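Side-chain contacts in 2,3-bisphosphoglycerate-independent phosphoglycerate mutase (Pyrococcus horikoshii, PDB 2ZKT), which probably catalyses the interconversion of 2-phosphoglycerate and 3-phosphoglycerate in glycolysis, as a metal-binding member of the alkaline phosphatase clan: residues B[50-53]-B[54-58]; B[68-72]-B[73-77]; B[320-323]-B[324-327]. All coordinates share one frame; numbering follows the deposited sequence.

In the fold
Along the chain the three contacts come in series, all within the metalloenzyme domain common to the alkaline phosphatase clan. Interaction 1 begins at the end of strand 45-50 of the mixed sheet and leads toward helix 60-67. Interaction 2 comes right after that helix and forms the short helix 72-75. Their centres are about 13 Å apart, and they touch: Ile52 and Lys53 pack on Tyr73. Together they belong to the segment that runs up to and past the metal site, zinc being about 8 Å from the side chain of Ala58. Interaction 3 lies on helix 313-331, about 25 Å from interaction 1 and, across the chain's centre, about 29 Å from interaction 2 (centre to centre).

Interaction 1: B[50-53]-B[54-58]; sequences DPIK and PGQPA
Ile52 and Ala58 meet where the loop after strand 45-50 folds back on itself. CD1 of Ile52 reaches CB of Ala58 at 3.3 Å. The extended end of Ile52 (chi2 178°) carries CD1 there, while its other branch, CG2, packs at 3.8 Å on CG of Gln56. The reversal is a type II beta turn from Lys53 to Gln56, closed by Gln56 N to Lys53 O at 3.0 Å. Lys53 has CG between its own backbone N and carbonyl carbon (chi1 57°). This sets CG 3.5 Å from Gln56 CB. Gln56 bends at chi2, and its NE2 donates to Pro57 O at 2.8 Å in the plane of the amide. At the mouth of the loop, Asp50 lies across the ring of Pro54 at about a right angle, OD2 3.6 Å from Pro54 CG. OD2 also salt-bridges Arg390. An alanine in place of Asp50 is likely to leave Arg390 without this charged mate and to open a gap beside the Pro54 ring. Ala58 O accepts from ND1 of the zinc ligand His356, and the zinc ligand Ser60 follows just beyond, so the loop leads into the metal site. Inside, a water accepts from Ile52 N and donates to Lys53 O and, at 2.7 Å, to Gln56 O. With Asp50 tied to Arg390, the turn's shape thus rests on more than its one direct bond.

Interaction 2: B[68-72]-B[73-77]; sequences FGYDP and YETYR
Asp71 O is gripped by three donors of the next turn. Thr75 OG1 gives the shortest bond, 2.8 Å, and comes from above the carbonyl plane. Glu74 N also sits above that plane, at 3.1 Å. Thr75 N, at 3.0 Å, lies nearly along the C=O axis. The hydroxyl gets there because Thr75 holds OG1 between its backbone N and carbonyl carbon (chi1 56°). Its methyl CG2 meanwhile packs on Tyr70 CB at 3.9 Å.

The side chain of Asp71 folds over the same helix start. With CG swung opposite the backbone N (chi1 177°), OD1 reaches Glu74 N at 2.9 Å, a weak bond. Glu74 N is thus shared between Asp71 O and OD1. Asp71 is the N-cap of helix 72-75, and the bond to OD1 is its capping bond. Pro72, which has no N-H to offer, is the first residue of the helix. Three residues earlier, Gly69 follows the end of helix 60-67 in a Schellman motif, so this stretch links one helix end to the next helix start.

Glu74 CG packs at 3.2 Å against Asp71 OD1. The two carboxylates are turned 85° apart. Their like charges, 4.1 Å apart between Asp71 OD1 and Glu74 OE2, would probably disfavour a closer approach. Further along, Tyr76 N donates to Pro72 O. The Tyr76 hydroxyl bonds Asp61, and that of Tyr70 bonds Met236 O. Arg77 curls back, and its NH1 donates to Glu74 O at 3.0 Å, with Glu74 O tilted out of the guanidinium plane.

Interaction 3: B[320-323]-B[324-327]; sequences IERA and DRMI
Glu321 and Arg325 face each other one turn apart on helix 313-331, an i to i+4 acid-base pair. The salt bridge is long, 3.7 Å from Glu321 OE1 to Arg325 NH2, and the carboxylate and guanidinium planes stand 75° apart. Arg325 is extended from CG to NE, then turns at chi4 (100°), which lays its guanidinium back over the preceding turn. One face of that group has Glu321 O over it, offset toward the rim. At its edge NH1 lies 3.5 Å from Arg322 CG. The guanidinium groups of Arg322 and Arg325 are nearly parallel, 13° apart, but do not touch: Arg322 NE is 5.6 Å from Arg325 NH1.

On another side of the helix, CG1 and CD1 of Ile327 lie against the carbonyl oxygen of Ala323. The apolar contact here is between Met326 and Ala323, where the bent end of Met326 brings CE to 4.4 Å from Ala323 CB.

Backbone bonds of the alpha-helix hold these residues in place, from Asp324 N to Ile320 O through Ile327 N to Ala323 O. Outside the segments, most of the polar ends are fixed by other partners. Glu321 OE2 accepts from Asn33 N, while Arg322 makes a salt bridge to Glu280 and donates to Tyr276 O. Asp324, with CG opposite its backbone N, turns its carboxylate to helix 35-43 and accepts from Asn36 N and Met37 N at the start of that helix. Ile320 and Ile327 also pack on Met37. Within the turn, Asp324 CB rests 3.5 Å from Glu321 O.

Interaction 1: B[50-53]-B[54-58]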
ATOM      1  N   ASP B  50     -19.939   2.855 -12.700  1.00 39.15           N
ATOM      2  CA  ASP B  50     -19.910   2.032 -13.899  1.00 39.23           C
ATOM      3  C   ASP B  50     -19.642   3.033 -15.020  1.00 38.29           C
ATOM      4  O   ASP B  50     -20.442   3.937 -15.258  1.00 38.94           O
ATOM      5  CB  ASP B  50     -21.259   1.345 -14.128  1.00 38.06           C
ATOM      6  CG  ASP B  50     -21.537   0.246 -13.110  1.00 41.42           C
ATOM      7  OD1 ASP B  50     -20.693  -0.682 -12.986  1.00 46.40           O
ATOM      8  OD2 ASP B  50     -22.598   0.301 -12.443  1.00 40.58           O
ATOM      9  N   PRO B  51     -18.477   2.920 -15.685  1.00 40.85           N
ATOM     10  CA  PRO B  51     -18.177   3.860 -16.781  1.00 39.94           C
ATOM     11  C   PRO B  51     -19.359   3.879 -17.762  1.00 40.86           C
ATOM     12  O   PRO B  51     -19.855   4.934 -18.143  1.00 41.55           O
ATOM     13  CB  PRO B  51     -16.927   3.257 -17.426  1.00 40.47           C
ATOM     14  CG  PRO B  51     -16.232   2.567 -16.255  1.00 42.19           C
ATOM     15  CD  PRO B  51     -17.379   1.942 -15.477  1.00 38.52           C
ATOM     16  N   ILE B  52     -19.824   2.694 -18.153  1.00 41.82           N
ATOM     17  CA  ILE B  52     -20.941   2.610 -19.097  1.00 42.39           C
ATOM     18  C   ILE B  52     -22.211   2.073 -18.437  1.00 43.13           C
ATOM     19  O   ILE B  52     -23.249   2.730 -18.438  1.00 45.97           O
ATOM     20  CB  ILE B  52     -20.546   1.729 -20.313  1.00 42.97           C
ATOM     21  CG1 ILE B  52     -19.337   2.369 -21.021  1.00 46.32           C
ATOM     22  CG2 ILE B  52     -21.717   1.592 -21.283  1.00 44.03           C
ATOM     23  CD1 ILE B  52     -18.825   1.590 -22.207  1.00 54.33           C
ATOM     24  N   LYS B  53     -22.120   0.872 -17.873  1.00 42.87           N
ATOM     25  CA  LYS B  53     -23.251   0.243 -17.201  1.00 42.43           C
ATOM     26  C   LYS B  53     -22.756  -1.062 -16.570  1.00 42.77           C
ATOM     27  O   LYS B  53     -21.689  -1.565 -16.925  1.00 44.05           O
ATOM     28  CB  LYS B  53     -24.386  -0.037 -18.194  1.00 43.05           C
ATOM     29  CG  LYS B  53     -24.005  -0.906 -19.398  1.00 42.45           C
ATOM     30  CD  LYS B  53     -25.231  -1.199 -20.290  1.00 42.82           C
ATOM     31  CE  LYS B  53     -24.839  -2.070 -21.494  1.00 45.02           C
ATOM     32  NZ  LYS B  53     -25.999  -2.531 -22.306  1.00 49.74           N
ATOM     33  N   PRO B  54     -23.525  -1.620 -15.617  1.00 42.83           N
ATOM     34  CA  PRO B  54     -23.141  -2.873 -14.940  1.00 42.36           C
ATOM     35  C   PRO B  54     -22.641  -3.978 -15.888  1.00 41.45           C
ATOM     36  O   PRO B  54     -23.332  -4.366 -16.849  1.00 41.01           O
ATOM     37  CB  PRO B  54     -24.424  -3.279 -14.213  1.00 44.18           C
ATOM     38  CG  PRO B  54     -25.066  -1.956 -13.904  1.00 43.65           C
ATOM     39  CD  PRO B  54     -24.867  -1.171 -15.185  1.00 41.75           C
ATOM     40  N   GLY B  55     -21.431  -4.469 -15.617  1.00 40.80           N
ATOM     41  CA  GLY B  55     -20.847  -5.541 -16.408  1.00 41.85           C
ATOM     42  C   GLY B  55     -20.433  -5.234 -17.840  1.00 41.88           C
ATOM     43  O   GLY B  55     -20.119  -6.159 -18.590  1.00 43.38           O
ATOM     44  N   GLN B  56     -20.432  -3.957 -18.231  1.00 41.64           N
ATOM     45  CA  GLN B  56     -20.036  -3.595 -19.597  1.00 41.06           C
ATOM     46  C   GLN B  56     -18.628  -2.966 -19.681  1.00 41.29           C
ATOM     47  O   GLN B  56     -18.421  -1.824 -19.264  1.00 39.89           O
ATOM     48  CB  GLN B  56     -21.061  -2.631 -20.198  1.00 40.07           C
ATOM     49  CG  GLN B  56     -20.682  -2.101 -21.575  1.00 43.72           C
ATOM     50  CD  GLN B  56     -20.490  -3.206 -22.610  1.00 49.05           C
ATOM     51  OE1 GLN B  56     -21.441  -3.881 -23.001  1.00 56.45           O
ATOM     52  NE2 GLN B  56     -19.247  -3.392 -23.054  1.00 46.80           N
ATOM     53  N   PRO B  57     -17.643  -3.707 -20.231  1.00 41.52           N
ATOM     54  CA  PRO B  57     -16.284  -3.152 -20.341  1.00 41.80           C
ATOM     55  C   PRO B  57     -16.279  -1.953 -21.294  1.00 42.19           C
ATOM     56  O   PRO B  57     -16.932  -1.968 -22.349  1.00 43.54           O
ATOM     57  CB  PRO B  57     -15.461  -4.317 -20.910  1.00 42.46           C
ATOM     58  CG  PRO B  57     -16.249  -5.540 -20.526  1.00 43.54           C
ATOM     59  CD  PRO B  57     -17.687  -5.096 -20.734  1.00 41.62           C
ATOM     60  N   ALA B  58     -15.530  -0.920 -20.920  1.00 41.82           N
ATOM     61  CA  ALA B  58     -15.413   0.285 -21.730  1.00 42.64           C
ATOM     62  C   ALA B  58     -13.992   0.444 -22.257  1.00 45.07           C
ATOM     63  O   ALA B  58     -13.018   0.204 -21.529  1.00 45.60           O
ATOM     64  CB  ALA B  58     -15.771   1.506 -20.894  1.00 40.60           C
TER
HETATM   65  O   HOH W   1     -18.840   0.023 -17.384  1.00 41.79           O

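Interaction 2: B[68-72]-B[73-77]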
ATOM      1  N   PHE B  68     -15.936  12.506 -18.321  1.00 49.34           N
ATOM      2  CA  PHE B  68     -16.046  13.958 -18.524  1.00 48.62           C
ATOM      3  C   PHE B  68     -17.487  14.472 -18.439  1.00 48.62           C
ATOM      4  O   PHE B  68     -17.719  15.685 -18.519  1.00 49.19           O
ATOM      5  CB  PHE B  68     -15.421  14.379 -19.869  1.00 47.63           C
ATOM      6  CG  PHE B  68     -13.919  14.253 -19.904  1.00 46.45           C
ATOM      7  CD1 PHE B  68     -13.139  14.801 -18.884  1.00 47.13           C
ATOM      8  CD2 PHE B  68     -13.287  13.569 -20.944  1.00 43.06           C
ATOM      9  CE1 PHE B  68     -11.733  14.665 -18.899  1.00 50.89           C
ATOM     10  CE2 PHE B  68     -11.901  13.422 -20.980  1.00 44.41           C
ATOM     11  CZ  PHE B  68     -11.113  13.969 -19.953  1.00 50.52           C
ATOM     12  N   GLY B  69     -18.445  13.548 -18.290  1.00 49.42           N
ATOM     13  CA  GLY B  69     -19.850  13.925 -18.154  1.00 49.90           C
ATOM     14  C   GLY B  69     -20.776  13.646 -19.330  1.00 50.88           C
ATOM     15  O   GLY B  69     -21.926  14.099 -19.344  1.00 52.19           O
ATOM     16  N   TYR B  70     -20.301  12.897 -20.320  1.00 51.06           N
ATOM     17  CA  TYR B  70     -21.123  12.609 -21.495  1.00 51.17           C
ATOM     18  C   TYR B  70     -21.628  11.171 -21.508  1.00 52.75           C
ATOM     19  O   TYR B  70     -21.086  10.298 -20.821  1.00 52.37           O
ATOM     20  CB  TYR B  70     -20.309  12.864 -22.777  1.00 49.53           C
ATOM     21  CG  TYR B  70     -19.816  14.294 -22.914  1.00 48.84           C
ATOM     22  CD1 TYR B  70     -20.675  15.319 -23.357  1.00 43.86           C
ATOM     23  CD2 TYR B  70     -18.516  14.636 -22.545  1.00 46.08           C
ATOM     24  CE1 TYR B  70     -20.245  16.642 -23.425  1.00 41.93           C
ATOM     25  CE2 TYR B  70     -18.073  15.960 -22.604  1.00 48.03           C
ATOM     26  CZ  TYR B  70     -18.939  16.958 -23.044  1.00 46.16           C
ATOM     27  OH  TYR B  70     -18.489  18.263 -23.109  1.00 50.27           O
ATOM     28  N   ASP B  71     -22.673  10.940 -22.301  1.00 54.49           N
ATOM     29  CA  ASP B  71     -23.236   9.601 -22.461  1.00 56.02           C
ATOM     30  C   ASP B  71     -22.473   8.980 -23.639  1.00 54.94           C
ATOM     31  O   ASP B  71     -22.637   9.397 -24.791  1.00 56.88           O
ATOM     32  CB  ASP B  71     -24.741   9.684 -22.778  1.00 56.47           C
ATOM     33  CG  ASP B  71     -25.367   8.317 -23.029  1.00 59.86           C
ATOM     34  OD1 ASP B  71     -25.090   7.713 -24.094  1.00 67.33           O
ATOM     35  OD2 ASP B  71     -26.131   7.843 -22.157  1.00 68.29           O
ATOM     36  N   PRO B  72     -21.623   7.979 -23.357  1.00 55.24           N
ATOM     37  CA  PRO B  72     -20.836   7.320 -24.413  1.00 56.18           C
ATOM     38  C   PRO B  72     -21.671   6.725 -25.550  1.00 57.45           C
ATOM     39  O   PRO B  72     -21.303   6.847 -26.719  1.00 58.27           O
ATOM     40  CB  PRO B  72     -20.030   6.263 -23.644  1.00 56.38           C
ATOM     41  CG  PRO B  72     -20.923   5.948 -22.458  1.00 56.24           C
ATOM     42  CD  PRO B  72     -21.443   7.303 -22.051  1.00 54.59           C
ATOM     43  N   TYR B  73     -22.798   6.098 -25.214  1.00 58.59           N
ATOM     44  CA  TYR B  73     -23.651   5.498 -26.239  1.00 60.35           C
ATOM     45  C   TYR B  73     -24.206   6.499 -27.258  1.00 60.71           C
ATOM     46  O   TYR B  73     -24.524   6.115 -28.394  1.00 62.41           O
ATOM     47  CB  TYR B  73     -24.817   4.733 -25.595  1.00 61.12           C
ATOM     48  CG  TYR B  73     -24.443   3.349 -25.086  1.00 62.96           C
ATOM     49  CD1 TYR B  73     -23.671   2.479 -25.868  1.00 63.94           C
ATOM     50  CD2 TYR B  73     -24.896   2.890 -23.845  1.00 64.56           C
ATOM     51  CE1 TYR B  73     -23.364   1.190 -25.430  1.00 62.70           C
ATOM     52  CE2 TYR B  73     -24.597   1.601 -23.399  1.00 61.65           C
ATOM     53  CZ  TYR B  73     -23.834   0.755 -24.196  1.00 63.23           C
ATOM     54  OH  TYR B  73     -23.553  -0.531 -23.766  1.00 65.95           O
ATOM     55  N   GLU B  74     -24.316   7.773 -26.872  1.00 60.47           N
ATOM     56  CA  GLU B  74     -24.851   8.789 -27.790  1.00 60.05           C
ATOM     57  C   GLU B  74     -23.796   9.703 -28.412  1.00 58.67           C
ATOM     58  O   GLU B  74     -23.981  10.213 -29.525  1.00 60.38           O
ATOM     59  CB  GLU B  74     -25.876   9.667 -27.071  1.00 61.73           C
ATOM     60  CG  GLU B  74     -26.995   8.903 -26.397  1.00 66.23           C
ATOM     61  CD  GLU B  74     -28.145   9.810 -26.007  1.00 72.46           C
ATOM     62  OE1 GLU B  74     -28.872  10.259 -26.926  1.00 73.71           O
ATOM     63  OE2 GLU B  74     -28.310  10.080 -24.792  1.00 73.41           O
ATOM     64  N   THR B  75     -22.694   9.919 -27.694  1.00 56.42           N
ATOM     65  CA  THR B  75     -21.638  10.806 -28.190  1.00 54.43           C
ATOM     66  C   THR B  75     -20.537  10.114 -29.003  1.00 52.44           C
ATOM     67  O   THR B  75     -20.007  10.694 -29.955  1.00 51.55           O
ATOM     68  CB  THR B  75     -20.968  11.553 -27.017  1.00 54.61           C
ATOM     69  OG1 THR B  75     -20.477  10.598 -26.061  1.00 55.47           O
ATOM     70  CG2 THR B  75     -21.971  12.474 -26.323  1.00 53.82           C
ATOM     71  N   TYR B  76     -20.203   8.877 -28.625  1.00 50.22           N
ATOM     72  CA  TYR B  76     -19.143   8.128 -29.291  1.00 49.55           C
ATOM     73  C   TYR B  76     -19.340   7.884 -30.788  1.00 48.76           C
ATOM     74  O   TYR B  76     -20.334   7.283 -31.226  1.00 48.53           O
ATOM     75  CB  TYR B  76     -18.916   6.782 -28.596  1.00 48.00           C
ATOM     76  CG  TYR B  76     -17.635   6.099 -29.030  1.00 44.90           C
ATOM     77  CD1 TYR B  76     -16.396   6.722 -28.845  1.00 40.14           C
ATOM     78  CD2 TYR B  76     -17.651   4.816 -29.590  1.00 43.91           C
ATOM     79  CE1 TYR B  76     -15.204   6.081 -29.193  1.00 38.74           C
ATOM     80  CE2 TYR B  76     -16.458   4.168 -29.944  1.00 42.43           C
ATOM     81  CZ  TYR B  76     -15.248   4.808 -29.735  1.00 41.34           C
ATOM     82  OH  TYR B  76     -14.076   4.158 -30.027  1.00 47.60           O
ATOM     83  N   ARG B  77     -18.362   8.340 -31.569  1.00 48.60           N
ATOM     84  CA  ARG B  77     -18.402   8.159 -33.011  1.00 50.13           C
ATOM     85  C   ARG B  77     -17.080   7.555 -33.500  1.00 51.08           C
ATOM     86  O   ARG B  77     -16.590   7.892 -34.583  1.00 53.12           O
ATOM     87  CB  ARG B  77     -18.688   9.506 -33.708  1.00 50.51           C
ATOM     88  CG  ARG B  77     -20.139  10.018 -33.553  1.00 48.72           C
ATOM     89  CD  ARG B  77     -21.112   9.161 -34.348  1.00 53.52           C
ATOM     90  NE  ARG B  77     -22.481   9.689 -34.349  1.00 60.65           N
ATOM     91  CZ  ARG B  77     -23.316   9.656 -33.305  1.00 62.29           C
ATOM     92  NH1 ARG B  77     -22.937   9.121 -32.142  1.00 63.13           N
ATOM     93  NH2 ARG B  77     -24.547  10.155 -33.427  1.00 61.89           N
TER

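Interaction 3: B[320-323]-B[324-327]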
ATOM      1  N   ILE B 320       0.226   1.888  -7.903  1.00 43.17           N
ATOM      2  CA  ILE B 320      -0.808   2.642  -7.193  1.00 42.71           C
ATOM      3  C   ILE B 320      -0.194   3.417  -6.023  1.00 45.45           C
ATOM      4  O   ILE B 320      -0.676   4.468  -5.609  1.00 44.23           O
ATOM      5  CB  ILE B 320      -1.926   1.691  -6.696  1.00 42.67           C
ATOM      6  CG1 ILE B 320      -2.714   1.108  -7.888  1.00 39.13           C
ATOM      7  CG2 ILE B 320      -2.928   2.474  -5.816  1.00 41.67           C
ATOM      8  CD1 ILE B 320      -3.747   0.041  -7.470  1.00 36.70           C
ATOM      9  N   GLU B 321       0.906   2.844  -5.476  1.00 46.41           N
ATOM     10  CA  GLU B 321       1.605   3.523  -4.381  1.00 49.43           C
ATOM     11  C   GLU B 321       2.328   4.786  -4.871  1.00 49.79           C
ATOM     12  O   GLU B 321       2.409   5.786  -4.172  1.00 50.67           O
ATOM     13  CB  GLU B 321       2.607   2.546  -3.731  1.00 50.00           C
ATOM     14  CG  GLU B 321       1.955   1.638  -2.672  1.00 50.57           C
ATOM     15  CD  GLU B 321       2.990   0.728  -2.025  1.00 54.13           C
ATOM     16  OE1 GLU B 321       4.102   1.171  -1.780  1.00 60.03           O
ATOM     17  OE2 GLU B 321       2.657  -0.414  -1.726  1.00 59.32           O
ATOM     18  N   ARG B 322       2.861   4.743  -6.092  1.00 50.86           N
ATOM     19  CA  ARG B 322       3.537   5.918  -6.641  1.00 50.65           C
ATOM     20  C   ARG B 322       2.475   7.011  -6.834  1.00 50.28           C
ATOM     21  O   ARG B 322       2.735   8.204  -6.636  1.00 50.93           O
ATOM     22  CB  ARG B 322       4.227   5.563  -7.972  1.00 49.34           C
ATOM     23  CG  ARG B 322       5.491   4.721  -7.769  1.00 52.47           C
ATOM     24  CD  ARG B 322       6.094   4.213  -9.076  1.00 53.00           C
ATOM     25  NE  ARG B 322       6.297   5.286 -10.053  1.00 56.25           N
ATOM     26  CZ  ARG B 322       6.643   5.073 -11.324  1.00 58.03           C
ATOM     27  NH1 ARG B 322       6.827   3.824 -11.759  1.00 58.51           N
ATOM     28  NH2 ARG B 322       6.786   6.098 -12.162  1.00 59.70           N
ATOM     29  N   ALA B 323       1.265   6.592  -7.208  1.00 49.27           N
ATOM     30  CA  ALA B 323       0.168   7.536  -7.394  1.00 48.84           C
ATOM     31  C   ALA B 323      -0.194   8.153  -6.037  1.00 48.59           C
ATOM     32  O   ALA B 323      -0.448   9.363  -5.947  1.00 49.51           O
ATOM     33  CB  ALA B 323      -1.063   6.816  -8.006  1.00 47.09           C
ATOM     34  N   ASP B 324      -0.210   7.338  -4.976  1.00 47.55           N
ATOM     35  CA  ASP B 324      -0.561   7.877  -3.663  1.00 49.30           C
ATOM     36  C   ASP B 324       0.394   8.997  -3.261  1.00 49.05           C
ATOM     37  O   ASP B 324      -0.040  10.033  -2.730  1.00 48.94           O
ATOM     38  CB  ASP B 324      -0.565   6.784  -2.580  1.00 48.97           C
ATOM     39  CG  ASP B 324      -1.366   7.195  -1.337  1.00 51.17           C
ATOM     40  OD1 ASP B 324      -2.591   7.439  -1.476  1.00 54.08           O
ATOM     41  OD2 ASP B 324      -0.783   7.283  -0.224  1.00 53.95           O
ATOM     42  N   ARG B 325       1.689   8.806  -3.517  1.00 49.15           N
ATOM     43  CA  ARG B 325       2.678   9.839  -3.188  1.00 50.42           C
ATOM     44  C   ARG B 325       2.417  11.070  -4.066  1.00 49.75           C
ATOM     45  O   ARG B 325       2.516  12.210  -3.603  1.00 50.44           O
ATOM     46  CB  ARG B 325       4.109   9.324  -3.414  1.00 50.69           C
ATOM     47  CG  ARG B 325       4.424   8.059  -2.625  1.00 51.03           C
ATOM     48  CD  ARG B 325       5.898   7.658  -2.707  1.00 52.93           C
ATOM     49  NE  ARG B 325       6.065   6.264  -2.282  1.00 61.26           N
ATOM     50  CZ  ARG B 325       6.196   5.233  -3.121  1.00 60.55           C
ATOM     51  NH1 ARG B 325       6.193   5.438  -4.437  1.00 62.50           N
ATOM     52  NH2 ARG B 325       6.299   3.991  -2.646  1.00 62.76           N
ATOM     53  N   MET B 326       2.084  10.825  -5.337  1.00 49.51           N
ATOM     54  CA  MET B 326       1.780  11.913  -6.270  1.00 50.01           C
ATOM     55  C   MET B 326       0.624  12.719  -5.672  1.00 49.84           C
ATOM     56  O   MET B 326       0.663  13.954  -5.638  1.00 49.89           O
ATOM     57  CB  MET B 326       1.378  11.339  -7.646  1.00 49.15           C
ATOM     58  CG  MET B 326       0.821  12.364  -8.626  1.00 48.14           C
ATOM     59  SD  MET B 326       0.244  11.618 -10.189  1.00 51.47           S
ATOM     60  CE  MET B 326      -1.411  10.915  -9.648  1.00 45.75           C
ATOM     61  N   ILE B 327      -0.403  12.009  -5.194  1.00 49.81           N
ATOM     62  CA  ILE B 327      -1.572  12.653  -4.584  1.00 50.40           C
ATOM     63  C   ILE B 327      -1.161  13.348  -3.285  1.00 49.92           C
ATOM     64  O   ILE B 327      -1.622  14.452  -2.990  1.00 50.23           O
ATOM     65  CB  ILE B 327      -2.685  11.609  -4.295  1.00 51.15           C
ATOM     66  CG1 ILE B 327      -3.255  11.096  -5.632  1.00 50.83           C
ATOM     67  CG2 ILE B 327      -3.792  12.226  -3.422  1.00 51.55           C
ATOM     68  CD1 ILE B 327      -3.705   9.650  -5.601  1.00 53.27           C
TER